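Side-chain contacts in polyketide cyclase / dehydrase and lipid transport (Nitrosospira multiformis, PDB 3P51), which is of unknown function but has a Bet v 1-like fold and probably binds a lipid or other hydrophobic small molecule: residues S19-F24 with G93-L98; D60-Y65 with R70-S75; S81-G86 with E123-V128. All coordinates share one frame; numbering follows the deposited sequence.

Contact 1 is wholly buried, contacts 2 and 3 partly so, and the chemistry follows their place. Contact 1 seats helix 14-21 on strand 88-100 through aliphatic side chains alone. Contact 2, within the hairpin of strands 58-66 and 71-78, is built on backbone hydrogen bonds and meets another subunit. The centres of contacts 1 and 2 lie about 9 Å apart, and both contacts reach the same sheet, where strands 71-78 and 88-100 are neighbours; the carbonyl of Arg22 and the hydroxyl of Tyr65 link them. Contact 3, whose centre is about 21 Å from that of contact 1 and 18 Å from that of contact 2, packs a loop on helix 120-139 without cross-segment hydrogen bonds.

Contact 1: S19-F24 with G93-L98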
loop_
_atom_site.group_PDB
_atom_site.type_symbol
_atom_site.label_atom_id
_atom_site.label_comp_id
_atom_site.label_asym_id
_atom_site.label_seq_id
_atom_site.Cartn_x
_atom_site.Cartn_y
_atom_site.Cartn_z
ATOM N N SER A 19 13.013 -17.311 -5.956
ATOM C CA SER A 19 13.228 -18.694 -5.555
ATOM C C SER A 19 14.401 -18.806 -4.586
ATOM O O SER A 19 14.418 -19.654 -3.690
ATOM C CB SER A 19 13.450 -19.587 -6.779
ATOM O OG SER A 19 13.925 -20.854 -6.369
ATOM N N ARG A 20 15.382 -17.934 -4.769
ATOM C CA ARG A 20 16.591 -17.959 -3.960
ATOM C C ARG A 20 16.408 -17.338 -2.558
ATOM O O ARG A 20 16.962 -17.844 -1.585
ATOM C CB ARG A 20 17.721 -17.245 -4.711
ATOM C CG ARG A 20 19.080 -17.271 -4.002
ATOM C CD ARG A 20 19.700 -18.664 -4.038
ATOM N NE ARG A 20 21.114 -18.645 -3.657
ATOM C CZ ARG A 20 21.611 -19.169 -2.538
ATOM N NH1 ARG A 20 20.807 -19.773 -1.672
ATOM N NH2 ARG A 20 22.919 -19.101 -2.295
ATOM N N ILE A 21 15.636 -16.253 -2.453
ATOM C CA ILE A 21 15.550 -15.503 -1.191
ATOM C C ILE A 21 14.256 -15.714 -0.408
ATOM O O ILE A 21 14.103 -15.181 0.678
ATOM C CB ILE A 21 15.676 -13.991 -1.432
ATOM C CG1 ILE A 21 14.484 -13.477 -2.245
ATOM C CG2 ILE A 21 16.991 -13.670 -2.133
ATOM C CD1 ILE A 21 14.183 -12.014 -2.029
ATOM N N ARG A 22 13.332 -16.498 -0.953
ATOM C CA ARG A 22 11.955 -16.520 -0.451
ATOM C C ARG A 22 11.774 -17.229 0.895
ATOM O O ARG A 22 10.704 -17.165 1.492
ATOM C CB ARG A 22 11.006 -17.129 -1.498
ATOM C CG ARG A 22 11.070 -18.641 -1.636
ATOM C CD ARG A 22 10.122 -19.131 -2.749
ATOM N NE ARG A 22 10.287 -20.558 -3.015
ATOM C CZ ARG A 22 9.425 -21.503 -2.644
ATOM N NH1 ARG A 22 8.311 -21.184 -1.990
ATOM N NH2 ARG A 22 9.674 -22.773 -2.944
ATOM N N ASN A 23 12.816 -17.900 1.368
ATOM C CA ASN A 23 12.711 -18.698 2.586
ATOM C C ASN A 23 13.328 -17.980 3.788
ATOM O O ASN A 23 14.532 -17.785 3.848
ATOM C CB ASN A 23 13.354 -20.073 2.378
ATOM C CG ASN A 23 13.068 -21.030 3.521
ATOM O OD1 ASN A 23 13.159 -20.660 4.687
ATOM N ND2 ASN A 23 12.697 -22.260 3.188
ATOM N N PHE A 24 12.485 -17.573 4.732
ATOM C CA PHE A 24 12.932 -16.813 5.905
ATOM C C PHE A 24 14.021 -17.564 6.687
ATOM O O PHE A 24 14.839 -16.945 7.354
ATOM C CB PHE A 24 11.714 -16.478 6.781
ATOM C CG PHE A 24 12.019 -15.678 8.019
ATOM C CD1 PHE A 24 12.217 -14.304 7.947
ATOM C CD2 PHE A 24 12.038 -16.289 9.270
ATOM C CE1 PHE A 24 12.473 -13.550 9.105
ATOM C CE2 PHE A 24 12.291 -15.545 10.437
ATOM C CZ PHE A 24 12.508 -14.173 10.349
ATOM N N GLY A 93 12.034 -4.589 9.162
ATOM C CA GLY A 93 12.770 -4.711 7.913
ATOM C C GLY A 93 11.788 -5.166 6.852
ATOM O O GLY A 93 10.837 -5.878 7.174
ATOM N N ASN A 94 11.999 -4.744 5.606
ATOM C CA ASN A 94 11.020 -4.961 4.539
ATOM C C ASN A 94 11.796 -5.220 3.258
ATOM O O ASN A 94 12.397 -4.307 2.706
ATOM C CB ASN A 94 10.126 -3.718 4.409
ATOM C CG ASN A 94 9.003 -3.878 3.375
ATOM O OD1 ASN A 94 9.076 -4.695 2.468
ATOM N ND2 ASN A 94 7.965 -3.068 3.515
ATOM N N LEU A 95 11.830 -6.477 2.828
ATOM C CA LEU A 95 12.581 -6.886 1.638
ATOM C C LEU A 95 11.630 -7.277 0.508
ATOM O O LEU A 95 10.755 -8.124 0.682
ATOM C CB LEU A 95 13.475 -8.076 1.973
ATOM C CG LEU A 95 14.149 -8.815 0.819
ATOM C CD1 LEU A 95 15.095 -7.881 0.069
ATOM C CD2 LEU A 95 14.901 -10.026 1.374
ATOM N N HIS A 96 11.810 -6.677 -0.660
ATOM C CA HIS A 96 10.780 -6.759 -1.692
ATOM C C HIS A 96 11.383 -6.747 -3.096
ATOM O O HIS A 96 12.337 -6.015 -3.358
ATOM C CB HIS A 96 9.838 -5.582 -1.471
ATOM C CG HIS A 96 8.827 -5.379 -2.556
ATOM N ND1 HIS A 96 7.957 -6.367 -2.959
ATOM C CD2 HIS A 96 8.518 -4.278 -3.276
ATOM C CE1 HIS A 96 7.162 -5.885 -3.904
ATOM N NE2 HIS A 96 7.481 -4.623 -4.114
ATOM N N LEU A 97 10.835 -7.577 -3.986
ATOM C CA LEU A 97 11.321 -7.695 -5.357
ATOM C C LEU A 97 10.303 -7.158 -6.346
ATOM O O LEU A 97 9.104 -7.277 -6.127
ATOM C CB LEU A 97 11.565 -9.158 -5.724
ATOM C CG LEU A 97 12.527 -10.006 -4.905
ATOM C CD1 LEU A 97 12.668 -11.363 -5.577
ATOM C CD2 LEU A 97 13.852 -9.324 -4.822
ATOM N N LEU A 98 10.789 -6.577 -7.439
ATOM C CA LEU A 98 9.936 -6.228 -8.573
ATOM C C LEU A 98 10.638 -6.633 -9.855
ATOM O O LEU A 98 11.873 -6.595 -9.927
ATOM C CB LEU A 98 9.647 -4.730 -8.605
ATOM C CG LEU A 98 8.747 -4.213 -7.480
ATOM C CD1 LEU A 98 8.839 -2.692 -7.340
ATOM C CD2 LEU A 98 7.307 -4.664 -7.707
#
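Helix 14-21 of the Bet v 1-like fold is packed on the sheet here, with Ile21 reaching down to Leu95 and Leu97 of strand 88-100. One methyl carries the whole contact. Ile21 CD1 comes to 3.9 Å from Leu97 CG and about as near to both methyls of that residue, so it sits against the forked end of the leucine; the two side chains meet tip to tip. The same methyl lies 4.0 Å from Leu95 CD2. The two leucines are two residues apart on the strand and so project from the same face of it, and the isoleucine tip falls between their branches.

The torsions account for this reach. Ile21 CG1 stands between the backbone N and the carbonyl carbon (chi1 65°), and the extended second torsion carries CD1 toward the strand, where it meets the leucine branches coming the other way; together they span the 9.5 Å between the CA atoms of Ile21 and Leu95. No hydrogen bond crosses between the segments, and the three touching residues are all buried.

Around them the packing continues. Trp29 touches Ile21, Val108 and Trp110 of the adjoining strand 105-116 touch Leu95, and Leu97 is met by Val14, Val17 and Trp18 of the helix. In the helix-grip fold of Bet v 1-like proteins the sheet wraps the long C-terminal helix, and the short helical segment after the first strand, here helix 14-21, packs against the sheet as well.

Contact 2: D60-Y65 with R70-S75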
loop_
_atom_site.group_PDB
_atom_site.type_symbol
_atom_site.label_atom_id
_atom_site.label_comp_id
_atom_site.label_asym_id
_atom_site.label_seq_id
_atom_site.Cartn_x
_atom_site.Cartn_y
_atom_site.Cartn_z
ATOM N N ASP A 60 15.334 -12.291 14.741
ATOM C CA ASP A 60 14.250 -11.773 13.876
ATOM C C ASP A 60 12.960 -12.590 14.010
ATOM O O ASP A 60 13.013 -13.816 14.140
ATOM C CB ASP A 60 14.648 -11.860 12.394
ATOM C CG ASP A 60 15.773 -10.902 12.000
ATOM O OD1 ASP A 60 16.025 -9.906 12.714
ATOM O OD2 ASP A 60 16.395 -11.141 10.939
ATOM N N THR A 61 11.809 -11.919 13.926
ATOM C CA THR A 61 10.515 -12.591 13.773
ATOM C C THR A 61 9.844 -12.192 12.453
ATOM O O THR A 61 9.812 -11.011 12.110
ATOM C CB THR A 61 9.562 -12.233 14.921
ATOM O OG1 THR A 61 10.159 -12.610 16.164
ATOM C CG2 THR A 61 8.253 -12.974 14.776
ATOM N N LEU A 62 9.320 -13.174 11.713
ATOM C CA LEU A 62 8.589 -12.898 10.476
ATOM C C LEU A 62 7.220 -12.324 10.834
ATOM O O LEU A 62 6.415 -12.982 11.517
ATOM C CB LEU A 62 8.420 -14.188 9.658
ATOM C CG LEU A 62 7.810 -14.121 8.255
ATOM C CD1 LEU A 62 8.637 -13.218 7.335
ATOM C CD2 LEU A 62 7.700 -15.526 7.661
ATOM N N ILE A 63 6.949 -11.098 10.394
ATOM C CA ILE A 63 5.698 -10.431 10.763
ATOM C C ILE A 63 4.746 -10.275 9.574
ATOM O O ILE A 63 3.563 -9.972 9.749
ATOM C CB ILE A 63 5.965 -9.058 11.404
ATOM C CG1 ILE A 63 6.574 -8.098 10.375
ATOM C CG2 ILE A 63 6.901 -9.205 12.638
ATOM C CD1 ILE A 63 6.938 -6.725 10.953
ATOM N N ALA A 64 5.268 -10.461 8.362
ATOM C CA ALA A 64 4.426 -10.472 7.175
ATOM C C ALA A 64 5.175 -11.143 6.031
ATOM O O ALA A 64 6.400 -11.026 5.919
ATOM C CB ALA A 64 3.989 -9.049 6.784
ATOM N N TYR A 65 4.425 -11.851 5.194
ATOM C CA TYR A 65 4.986 -12.554 4.043
ATOM C C TYR A 65 3.975 -12.484 2.900
ATOM O O TYR A 65 2.775 -12.701 3.101
ATOM C CB TYR A 65 5.269 -14.011 4.405
ATOM C CG TYR A 65 6.067 -14.788 3.382
ATOM C CD1 TYR A 65 7.408 -15.077 3.597
ATOM C CD2 TYR A 65 5.479 -15.239 2.211
ATOM C CE1 TYR A 65 8.148 -15.805 2.661
ATOM C CE2 TYR A 65 6.205 -15.968 1.268
ATOM C CZ TYR A 65 7.545 -16.244 1.505
ATOM O OH TYR A 65 8.278 -16.963 0.582
ATOM N N ARG A 70 5.858 -10.827 -3.450
ATOM C CA ARG A 70 7.268 -11.167 -3.256
ATOM C C ARG A 70 7.896 -10.261 -2.216
ATOM O O ARG A 70 8.862 -9.548 -2.500
ATOM C CB ARG A 70 8.050 -11.045 -4.567
ATOM C CG ARG A 70 7.502 -11.906 -5.710
ATOM C CD ARG A 70 8.493 -11.964 -6.863
ATOM N NE ARG A 70 8.050 -12.858 -7.934
ATOM C CZ ARG A 70 7.343 -12.463 -8.989
ATOM N NH1 ARG A 70 6.998 -11.183 -9.120
ATOM N NH2 ARG A 70 6.974 -13.347 -9.909
ATOM N N ARG A 71 7.352 -10.300 -1.004
ATOM C CA ARG A 71 7.826 -9.458 0.085
ATOM C C ARG A 71 7.960 -10.245 1.381
ATOM O O ARG A 71 7.120 -11.086 1.689
ATOM C CB ARG A 71 6.855 -8.305 0.331
ATOM C CG ARG A 71 7.343 -7.354 1.414
ATOM C CD ARG A 71 6.278 -6.350 1.808
ATOM N NE ARG A 71 5.676 -5.688 0.654
ATOM C CZ ARG A 71 6.192 -4.626 0.048
ATOM N NH1 ARG A 71 7.328 -4.110 0.469
ATOM N NH2 ARG A 71 5.572 -4.079 -0.979
ATOM N N ILE A 72 9.010 -9.946 2.139
ATOM C CA ILE A 72 9.226 -10.524 3.455
ATOM C C ILE A 72 9.393 -9.367 4.444
ATOM O O ILE A 72 10.216 -8.489 4.218
ATOM C CB ILE A 72 10.525 -11.347 3.473
ATOM C CG1 ILE A 72 10.427 -12.549 2.537
ATOM C CG2 ILE A 72 10.866 -11.784 4.895
ATOM C CD1 ILE A 72 11.698 -13.385 2.505
HETATM N N MSE A 73 8.621 -9.351 5.528
HETATM C CA MSE A 73 8.784 -8.301 6.531
HETATM C C MSE A 73 9.029 -8.925 7.884
HETATM O O MSE A 73 8.415 -9.923 8.228
HETATM C CB MSE A 73 7.553 -7.408 6.634
HETATM C CG MSE A 73 7.196 -6.650 5.371
HETATM SE SE MSE A 73 5.638 -5.481 5.675
HETATM C CE MSE A 73 6.121 -4.895 7.459
ATOM N N TYR A 74 9.902 -8.315 8.671
ATOM C CA TYR A 74 10.250 -8.900 9.952
ATOM C C TYR A 74 10.584 -7.829 10.969
ATOM O O TYR A 74 10.997 -6.718 10.611
ATOM C CB TYR A 74 11.460 -9.822 9.781
ATOM C CG TYR A 74 12.650 -9.113 9.172
ATOM C CD1 TYR A 74 13.608 -8.498 9.974
ATOM C CD2 TYR A 74 12.806 -9.043 7.791
ATOM C CE1 TYR A 74 14.696 -7.831 9.414
ATOM C CE2 TYR A 74 13.886 -8.387 7.228
ATOM C CZ TYR A 74 14.822 -7.784 8.039
ATOM O OH TYR A 74 15.889 -7.129 7.471
ATOM N N SER A 75 10.421 -8.171 12.243
ATOM C CA SER A 75 10.913 -7.335 13.325
ATOM C C SER A 75 12.282 -7.849 13.736
ATOM O O SER A 75 12.519 -9.056 13.745
ATOM C CB SER A 75 9.964 -7.385 14.525
ATOM O OG SER A 75 9.799 -8.711 15.011
#
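The Tyr65 ring carries the carbonyl oxygen of Arg71 over one face, 4.2 Å above the plane and offset toward the rim, while Ile72 runs alongside it in the same direction, its CG1 4.0 Å from Tyr65 CE1. The carboxylate of Asp60 lies beside the Tyr74 ring, the two planes turned 35° apart and Asp60 CG 3.8 Å from Tyr74 CD1. Asp60 CG, anti to its carbonyl carbon (chi1 -69°), brings the carboxylate there. Arg52 joins this pair, forming a salt bridge with Asp60 OD2 and a cation-pi contact with the ring. Replacing Asp60 with alanine takes away the carboxylate, which would probably leave Arg52 without its charged mate and open a gap beside the Tyr74 ring. The ring's hydroxyl is hydrogen-bonded to Tyr129 and Trp110.

The strands form an antiparallel hairpin interrupted by a classic beta bulge: Ile63 and Ala64 both face Met73, present as selenomethionine. Met73 O therefore accepts two bonds from the same face of its carbonyl plane, at 2.9 Å from Ile63 N and a longer 3.2 Å from Ala64 N, whose donor stands above that plane. Met73 N answers to Ala64 O. Thr61 and Ser75 are joined by a reciprocal pair of bonds lying in the carbonyl planes.

On the face with Tyr65 and Tyr74, the side chains of Leu62 and Ile72 cross at about a right angle, with Leu62 CD1 3.6 Å from Ile72 CG2. The other face sets Ala64 CB against Met73 CB at 3.9 Å. Ile63, at the bulge, brings CG1 to Met73 CB. Ala64 and Tyr65 also pair with an antiparallel strand of the third subunit, which extends the sheet, and Ile68 of that subunit packs on Ile63 and Met73.

Contact 3: S81-G86 with E123-V128; sequences SPVSSG and EYMNTV
Tyr124, on helix 120-139, presents one face of its ring to Pro82 in the loop between strands 71-78 and 88-100. Pro82 CD stands 3.8 Å from the ring centroid and 17° off the ring normal, a CH-pi contact; the proline CG lies toward the root of the side chain, 3.8 Å from Tyr124 CB. The peptide bond before Pro82 is cis, a kink in the loop just where the pyrrolidine ring meets the tyrosine.

Val83 follows with both of its methyls engaged. Its CG2 reaches Tyr124 CE2 at 4.1 Å, the two side chains crossing at about a right angle, while CG1 rests 3.9 Å from SE of Met125, which is modelled as selenomethionine. The valine CG1 is anti to its carbonyl carbon (chi1 -71°), which splits the branches between these two helix residues. Met125 folds back through bends at chi2 and chi3 and sets its selenium against the valine.

Met76 touches both Val83 and Met125, and Phe58 of strand 58-66 touches both Val83 and Tyr124, so the hairpin strands complete the apolar surroundings. The loop has the topological place of the latch loop in PYR/PYL-type relatives, although a like role here is unproven. With no hydrogen bond between the segments, the loop is held to the helix by dispersion and CH-pi contacts, which depend on matching shapes more than on fixed bond directions.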
loop_
_atom_site.group_PDB
_atom_site.type_symbol
_atom_site.label_atom_id
_atom_site.label_comp_id
_atom_site.label_asym_id
_atom_site.label_seq_id
_atom_site.Cartn_x
_atom_site.Cartn_y
_atom_site.Cartn_z
ATOM N N SER A 81 24.828 -3.900 19.462
ATOM C CA SER A 81 24.919 -2.445 19.408
ATOM C C SER A 81 25.467 -2.089 18.022
ATOM O O SER A 81 26.345 -2.785 17.511
ATOM C CB SER A 81 25.818 -1.924 20.543
ATOM O OG SER A 81 25.667 -0.517 20.740
ATOM N N PRO A 82 24.940 -1.021 17.394
ATOM C CA PRO A 82 23.994 -0.042 17.935
ATOM C C PRO A 82 22.516 -0.350 17.644
ATOM O O PRO A 82 21.690 0.564 17.718
ATOM C CB PRO A 82 24.390 1.223 17.182
ATOM C CG PRO A 82 24.697 0.697 15.804
ATOM C CD PRO A 82 25.342 -0.664 16.019
ATOM N N VAL A 83 22.179 -1.596 17.314
ATOM C CA VAL A 83 20.773 -1.965 17.144
ATOM C C VAL A 83 20.263 -2.940 18.212
ATOM O O VAL A 83 19.393 -3.763 17.935
ATOM C CB VAL A 83 20.477 -2.544 15.739
ATOM C CG1 VAL A 83 20.542 -1.446 14.671
ATOM C CG2 VAL A 83 21.436 -3.677 15.423
ATOM N N SER A 84 20.792 -2.844 19.430
ATOM C CA SER A 84 20.313 -3.673 20.528
ATOM C C SER A 84 18.956 -3.161 21.001
ATOM O O SER A 84 18.585 -2.016 20.723
ATOM C CB SER A 84 21.304 -3.650 21.695
ATOM O OG SER A 84 21.189 -2.442 22.431
ATOM N N SER A 85 18.231 -3.993 21.740
ATOM C CA SER A 85 16.891 -3.626 22.184
ATOM C C SER A 85 16.925 -2.556 23.265
ATOM O O SER A 85 15.889 -1.984 23.608
ATOM C CB SER A 85 16.089 -4.852 22.645
ATOM O OG SER A 85 16.818 -5.643 23.558
ATOM N N GLY A 86 18.120 -2.282 23.784
ATOM C CA GLY A 86 18.298 -1.233 24.769
ATOM C C GLY A 86 18.423 0.127 24.111
ATOM O O GLY A 86 18.196 1.149 24.745
ATOM N N GLU A 123 23.987 4.707 9.812
ATOM C CA GLU A 123 25.151 4.295 9.040
ATOM C C GLU A 123 25.326 2.780 9.135
ATOM O O GLU A 123 25.601 2.115 8.135
ATOM C CB GLU A 123 26.424 4.999 9.525
ATOM C CG GLU A 123 27.691 4.404 8.906
ATOM C CD GLU A 123 28.938 5.245 9.134
ATOM O OE1 GLU A 123 29.153 5.704 10.278
ATOM O OE2 GLU A 123 29.706 5.442 8.163
ATOM N N TYR A 124 25.158 2.240 10.339
ATOM C CA TYR A 124 25.385 0.813 10.572
ATOM C C TYR A 124 24.463 -0.085 9.728
ATOM O O TYR A 124 24.919 -1.060 9.119
ATOM C CB TYR A 124 25.288 0.477 12.073
ATOM C CG TYR A 124 25.448 -0.999 12.386
ATOM C CD1 TYR A 124 26.696 -1.540 12.684
ATOM C CD2 TYR A 124 24.349 -1.855 12.380
ATOM C CE1 TYR A 124 26.842 -2.893 12.965
ATOM C CE2 TYR A 124 24.486 -3.204 12.661
ATOM C CZ TYR A 124 25.734 -3.717 12.950
ATOM O OH TYR A 124 25.867 -5.058 13.227
HETATM N N MSE A 125 23.177 0.245 9.660
HETATM C CA MSE A 125 22.254 -0.573 8.870
HETATM C C MSE A 125 22.427 -0.374 7.363
HETATM O O MSE A 125 22.278 -1.326 6.588
HETATM C CB MSE A 125 20.799 -0.361 9.299
HETATM C CG MSE A 125 20.503 -0.883 10.713
HETATM SE SE MSE A 125 20.974 -2.792 10.985
HETATM C CE MSE A 125 19.797 -3.580 9.642
ATOM N N ASN A 126 22.756 0.847 6.944
ATOM C CA ASN A 126 23.133 1.061 5.548
ATOM C C ASN A 126 24.253 0.104 5.154
ATOM O O ASN A 126 24.234 -0.485 4.080
ATOM C CB ASN A 126 23.568 2.511 5.291
ATOM C CG ASN A 126 22.395 3.431 5.022
ATOM O OD1 ASN A 126 21.355 2.995 4.530
ATOM N ND2 ASN A 126 22.558 4.710 5.337
ATOM N N THR A 127 25.232 -0.048 6.040
ATOM C CA THR A 127 26.363 -0.921 5.773
ATOM C C THR A 127 25.937 -2.378 5.691
ATOM O O THR A 127 26.338 -3.096 4.778
ATOM C CB THR A 127 27.459 -0.749 6.836
ATOM O OG1 THR A 127 28.109 0.511 6.636
ATOM C CG2 THR A 127 28.485 -1.872 6.740
ATOM N N VAL A 128 25.126 -2.811 6.650
ATOM C CA VAL A 128 24.581 -4.165 6.637
ATOM C C VAL A 128 23.769 -4.448 5.368
ATOM O O VAL A 128 24.063 -5.391 4.628
ATOM C CB VAL A 128 23.728 -4.434 7.896
ATOM C CG1 VAL A 128 22.808 -5.642 7.687
ATOM C CG2 VAL A 128 24.637 -4.630 9.120
#